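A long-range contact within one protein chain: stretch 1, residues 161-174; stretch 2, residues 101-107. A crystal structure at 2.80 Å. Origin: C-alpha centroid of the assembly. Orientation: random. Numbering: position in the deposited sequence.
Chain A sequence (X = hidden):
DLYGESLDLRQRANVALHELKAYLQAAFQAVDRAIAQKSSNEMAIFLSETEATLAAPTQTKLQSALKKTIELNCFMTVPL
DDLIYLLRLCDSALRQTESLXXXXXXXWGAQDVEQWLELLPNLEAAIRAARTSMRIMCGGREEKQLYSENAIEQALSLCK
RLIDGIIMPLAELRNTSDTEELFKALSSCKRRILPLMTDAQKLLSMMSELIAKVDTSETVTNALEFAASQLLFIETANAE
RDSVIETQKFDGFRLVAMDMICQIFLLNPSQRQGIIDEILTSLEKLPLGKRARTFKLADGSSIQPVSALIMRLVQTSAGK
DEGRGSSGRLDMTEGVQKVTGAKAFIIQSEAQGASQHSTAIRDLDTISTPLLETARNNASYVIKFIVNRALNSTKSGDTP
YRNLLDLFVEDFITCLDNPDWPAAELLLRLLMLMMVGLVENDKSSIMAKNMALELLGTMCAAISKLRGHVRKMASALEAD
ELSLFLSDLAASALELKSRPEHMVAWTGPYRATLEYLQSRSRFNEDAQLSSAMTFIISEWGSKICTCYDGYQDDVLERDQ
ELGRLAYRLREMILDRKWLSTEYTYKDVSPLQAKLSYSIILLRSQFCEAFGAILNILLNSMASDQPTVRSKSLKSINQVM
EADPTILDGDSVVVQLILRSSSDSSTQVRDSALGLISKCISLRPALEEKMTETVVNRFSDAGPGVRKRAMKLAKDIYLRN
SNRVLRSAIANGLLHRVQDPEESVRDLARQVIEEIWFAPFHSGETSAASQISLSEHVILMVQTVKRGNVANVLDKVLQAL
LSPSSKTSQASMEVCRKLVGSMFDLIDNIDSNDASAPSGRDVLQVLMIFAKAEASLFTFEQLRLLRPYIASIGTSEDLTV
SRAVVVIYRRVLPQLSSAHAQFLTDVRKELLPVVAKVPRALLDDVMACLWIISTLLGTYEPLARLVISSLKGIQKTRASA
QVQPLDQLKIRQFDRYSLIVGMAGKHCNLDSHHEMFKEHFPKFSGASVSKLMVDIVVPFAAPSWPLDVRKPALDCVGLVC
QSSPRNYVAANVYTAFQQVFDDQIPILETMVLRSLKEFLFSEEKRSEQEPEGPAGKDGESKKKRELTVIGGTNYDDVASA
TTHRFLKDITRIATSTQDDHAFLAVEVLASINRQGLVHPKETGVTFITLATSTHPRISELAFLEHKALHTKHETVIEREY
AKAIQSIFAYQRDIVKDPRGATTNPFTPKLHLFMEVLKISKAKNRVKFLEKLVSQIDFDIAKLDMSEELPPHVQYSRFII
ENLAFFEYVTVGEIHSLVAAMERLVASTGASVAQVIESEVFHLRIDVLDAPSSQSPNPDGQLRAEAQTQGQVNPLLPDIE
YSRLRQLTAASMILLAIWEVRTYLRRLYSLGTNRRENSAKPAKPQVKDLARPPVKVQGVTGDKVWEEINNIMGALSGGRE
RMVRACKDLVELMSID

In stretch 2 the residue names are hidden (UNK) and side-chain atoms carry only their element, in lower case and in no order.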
# COMPACT_ATOMS: atom_id res chain seq x y z
N ARG A 161 46.21 -28.70 19.22
CA ARG A 161 47.40 -27.93 18.89
C ARG A 161 47.56 -27.76 17.38
O ARG A 161 48.15 -26.77 16.93
CB ARG A 161 48.64 -28.59 19.49
CG ARG A 161 48.50 -28.94 20.96
CD ARG A 161 49.83 -28.90 21.71
NE ARG A 161 50.83 -29.80 21.15
CZ ARG A 161 50.89 -31.11 21.37
NH1 ARG A 161 49.98 -31.70 22.14
NH2 ARG A 161 51.85 -31.83 20.82
N LEU A 162 47.05 -28.71 16.60
CA LEU A 162 47.08 -28.56 15.14
C LEU A 162 46.14 -27.45 14.69
O LEU A 162 46.50 -26.66 13.81
CB LEU A 162 46.70 -29.88 14.47
CG LEU A 162 47.78 -30.96 14.39
CD1 LEU A 162 47.17 -32.27 13.94
CD2 LEU A 162 48.90 -30.54 13.45
N ILE A 163 44.95 -27.38 15.27
CA ILE A 163 44.00 -26.34 14.88
C ILE A 163 44.50 -24.97 15.33
O ILE A 163 44.50 -24.01 14.55
CB ILE A 163 42.61 -26.66 15.46
CG1 ILE A 163 42.06 -27.93 14.82
CG2 ILE A 163 41.64 -25.49 15.23
CD1 ILE A 163 40.87 -28.51 15.52
N ASP A 164 44.95 -24.86 16.58
CA ASP A 164 45.38 -23.57 17.10
C ASP A 164 46.68 -23.11 16.45
O ASP A 164 46.85 -21.91 16.18
CB ASP A 164 45.55 -23.64 18.62
CG ASP A 164 44.23 -23.66 19.36
OD1 ASP A 164 43.24 -23.12 18.83
OD2 ASP A 164 44.20 -24.21 20.48
N GLY A 165 47.60 -24.03 16.19
CA GLY A 165 48.97 -23.66 15.87
C GLY A 165 49.36 -23.70 14.41
O GLY A 165 50.41 -23.16 14.05
N ILE A 166 48.55 -24.32 13.55
CA ILE A 166 48.93 -24.49 12.15
C ILE A 166 47.77 -24.18 11.22
O ILE A 166 47.85 -23.28 10.38
CB ILE A 166 49.47 -25.91 11.91
CG1 ILE A 166 50.73 -26.13 12.76
CG2 ILE A 166 49.78 -26.12 10.43
CD1 ILE A 166 51.42 -27.47 12.56
N ILE A 167 46.67 -24.93 11.36
CA ILE A 167 45.58 -24.84 10.39
C ILE A 167 45.01 -23.43 10.35
O ILE A 167 44.96 -22.79 9.29
CB ILE A 167 44.49 -25.88 10.72
CG1 ILE A 167 45.08 -27.29 10.73
CG2 ILE A 167 43.35 -25.80 9.71
CD1 ILE A 167 44.19 -28.33 11.39
N MET A 168 44.58 -22.92 11.50
CA MET A 168 43.99 -21.58 11.54
C MET A 168 44.97 -20.50 11.15
O MET A 168 44.66 -19.71 10.24
CB MET A 168 43.40 -21.33 12.94
CG MET A 168 42.34 -22.34 13.37
SD MET A 168 40.82 -22.27 12.40
CE MET A 168 40.17 -20.68 12.89
N PRO A 169 46.16 -20.39 11.76
CA PRO A 169 47.08 -19.31 11.34
C PRO A 169 47.50 -19.41 9.88
O PRO A 169 47.77 -18.37 9.26
CB PRO A 169 48.28 -19.48 12.29
CG PRO A 169 48.16 -20.87 12.83
CD PRO A 169 46.71 -21.18 12.87
N LEU A 170 47.57 -20.61 9.31
CA LEU A 170 47.90 -20.73 7.90
C LEU A 170 46.75 -20.25 7.03
O LEU A 170 46.96 -19.55 6.03
CB LEU A 170 48.26 -22.17 7.55
CG LEU A 170 49.71 -22.59 7.82
CD1 LEU A 170 49.87 -24.09 7.66
CD2 LEU A 170 50.66 -21.86 6.89
N ALA A 171 45.51 -20.62 7.38
CA ALA A 171 44.36 -20.14 6.63
C ALA A 171 44.25 -18.62 6.69
O ALA A 171 43.93 -17.98 5.69
CB ALA A 171 43.09 -20.79 7.15
N GLU A 172 44.53 -18.04 7.86
CA GLU A 172 44.35 -16.60 8.05
C GLU A 172 45.51 -15.77 7.52
O GLU A 172 45.34 -14.57 7.31
CB GLU A 172 44.15 -16.29 9.53
CG GLU A 172 42.93 -16.96 10.15
CD GLU A 172 42.66 -16.50 11.57
OE1 GLU A 172 43.38 -15.59 12.04
OE2 GLU A 172 41.74 -17.04 12.21
N LEU A 173 46.67 -16.38 7.29
CA LEU A 173 47.85 -15.62 6.91
C LEU A 173 47.66 -15.00 5.53
O LEU A 173 47.28 -15.69 4.57
CB LEU A 173 49.09 -16.52 6.91
CG LEU A 173 50.41 -15.77 6.75
CD1 LEU A 173 50.76 -15.04 8.04
CD2 LEU A 173 51.52 -16.73 6.35
N ARG A 174 47.95 -13.71 5.42
CA ARG A 174 47.83 -12.96 4.18
C ARG A 174 49.18 -12.37 3.79
O ARG A 174 50.16 -12.46 4.53
CB ARG A 174 46.78 -11.85 4.30
CG ARG A 174 45.38 -12.36 4.60
CD ARG A 174 44.81 -13.16 3.43
NE ARG A 174 43.48 -13.69 3.73
CZ ARG A 174 43.25 -14.86 4.32
NH1 ARG A 174 44.26 -15.64 4.69
NH2 ARG A 174 42.01 -15.25 4.55
N UNK A 101 56.20 -27.71 20.75
CA UNK A 101 55.39 -26.58 20.29
C UNK A 101 55.68 -26.38 18.81
O UNK A 101 56.65 -25.72 18.43
o UNK A 101 53.90 -23.81 20.72
c UNK A 101 55.09 -24.08 20.48
c UNK A 101 55.70 -25.32 21.09
o UNK A 101 55.81 -23.36 19.75
N UNK A 102 54.83 -26.97 17.96
CA UNK A 102 54.97 -26.88 16.52
C UNK A 102 54.11 -25.78 15.91
O UNK A 102 53.83 -25.80 14.71
c UNK A 102 52.15 -30.40 17.71
c UNK A 102 50.93 -28.92 16.29
c UNK A 102 53.33 -29.85 17.28
c UNK A 102 52.12 -28.37 15.86
c UNK A 102 54.63 -28.23 15.87
c UNK A 102 50.95 -29.94 17.22
c UNK A 102 53.33 -28.82 16.34
N UNK A 103 53.69 -24.81 16.72
CA UNK A 103 52.82 -23.75 16.23
C UNK A 103 53.61 -22.76 15.37
O UNK A 103 54.81 -22.55 15.56
c UNK A 103 52.17 -23.02 17.40
o UNK A 103 53.14 -22.47 18.27
N UNK A 104 52.91 -22.15 14.42
CA UNK A 104 53.46 -21.10 13.58
C UNK A 104 53.12 -19.76 14.20
O UNK A 104 52.02 -19.56 14.74
c UNK A 104 53.21 -19.95 11.34
c UNK A 104 52.91 -21.21 12.15
c UNK A 104 53.51 -22.42 11.45
N UNK A 105 54.06 -18.82 14.12
CA UNK A 105 53.87 -17.47 14.63
C UNK A 105 53.98 -16.47 13.48
O UNK A 105 54.88 -16.57 12.64
o UNK A 105 52.68 -16.33 17.12
c UNK A 105 54.90 -17.14 15.71
c UNK A 105 54.60 -17.76 17.06
c UNK A 105 53.35 -17.18 17.70
n UNK A 105 53.02 -17.65 18.90
N UNK A 106 53.05 -15.52 13.45
CA UNK A 106 53.04 -14.53 12.38
C UNK A 106 54.32 -13.70 12.37
O UNK A 106 54.76 -13.27 11.30
c UNK A 106 50.53 -14.41 12.39
c UNK A 106 51.82 -13.61 12.52
o UNK A 106 51.86 -12.96 13.79
N UNK A 107 54.92 -13.48 13.53
CA UNK A 107 56.16 -12.71 13.61
C UNK A 107 57.31 -13.41 12.90
O UNK A 107 58.28 -12.74 12.52
c UNK A 107 56.53 -12.47 15.07
o UNK A 107 57.81 -11.87 15.17

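Position 101 carries two carbons, the second bearing two oxygens: a short carboxylate. Its CA-to-CB bond points away from the helix of stretch 1, and no atom of it comes within contact distance. It is Asp-101, and its use is local.

At position 102 one carbon leads to a ring of six carbons with no heteroatom and no further substituent, and the ring meets Leu-162, Ile-166 and Arg-161. This is Phe-102. The CA-to-CB bond runs sideways, yet with chi1 at 49° (p) the ring comes nearer the helix. Phe-102 CE1 lies 3.8 Å from Leu-162 CD2, and Phe-102 CD1 lies 3.5 Å from Ile-166 CD1; both are apolar contacts. At the ring edge, near its plane, Arg-161 NH2 approaches Phe-102 CE2 to 3.4 Å. No other residue of this stretch has as much surface covered by the helix.

Position 103 has one carbon and one oxygen; across the contact, its CA and CB lie close against Gly-165. It is Ser-103. Its OG donates a hydrogen bond, Ser-103 OG to Asp-101 OD1 at 2.9 Å, within its own stretch. Ser-103 CA sits 3.3 Å from Gly-165 O, a CA-H...O contact, and 3.9 Å from Gly-165 CA. An ideal CB on that glycine would fall 2.8 Å from Ser-103 CB, a clash, so the close approach depends on its bare alpha carbon.

Position 104 shows one carbon carrying two more, a beta-branched hydrocarbon. The CA-to-CB bond runs sideways, CB of position 104 lies 3.7 Å from Gly-165 O, and the backbone meets Gly-165 and Pro-169. This is Val-104. Val-104 N donates to Gly-165 O at 2.7 Å, nearly straight at 171°, and Val-104 O lies 4.5 Å from Pro-169 CB.

Position 105 has three carbons, the third bearing one oxygen and one nitrogen, an amide. Its CA-to-CB bond points away, and it touches nothing on stretch 1. This is Gln-105.

Position 106 has one carbon carrying an oxygen and a carbon, and the branch carbon meets Leu-173. It is Thr-106, whose CG2 lies 4.4 Å from Leu-173 CD1, a loose contact just past the helix.

Position 107, one carbon and one oxygen, is out of reach of the helix: Ser-107.

The contact pairs one polar anchor with one aromatic ring. A wider pi-type turn spans 163-167. Proline N has no hydrogen, so Pro-169 cannot donate to Gly-165 O, which accepts from Val-104 N instead. For a designer, the rule is close backbone approach at a glycine, with a ring packed against the neighbouring side chains.

Stretch 2, residues 101-107: DFSVQTS
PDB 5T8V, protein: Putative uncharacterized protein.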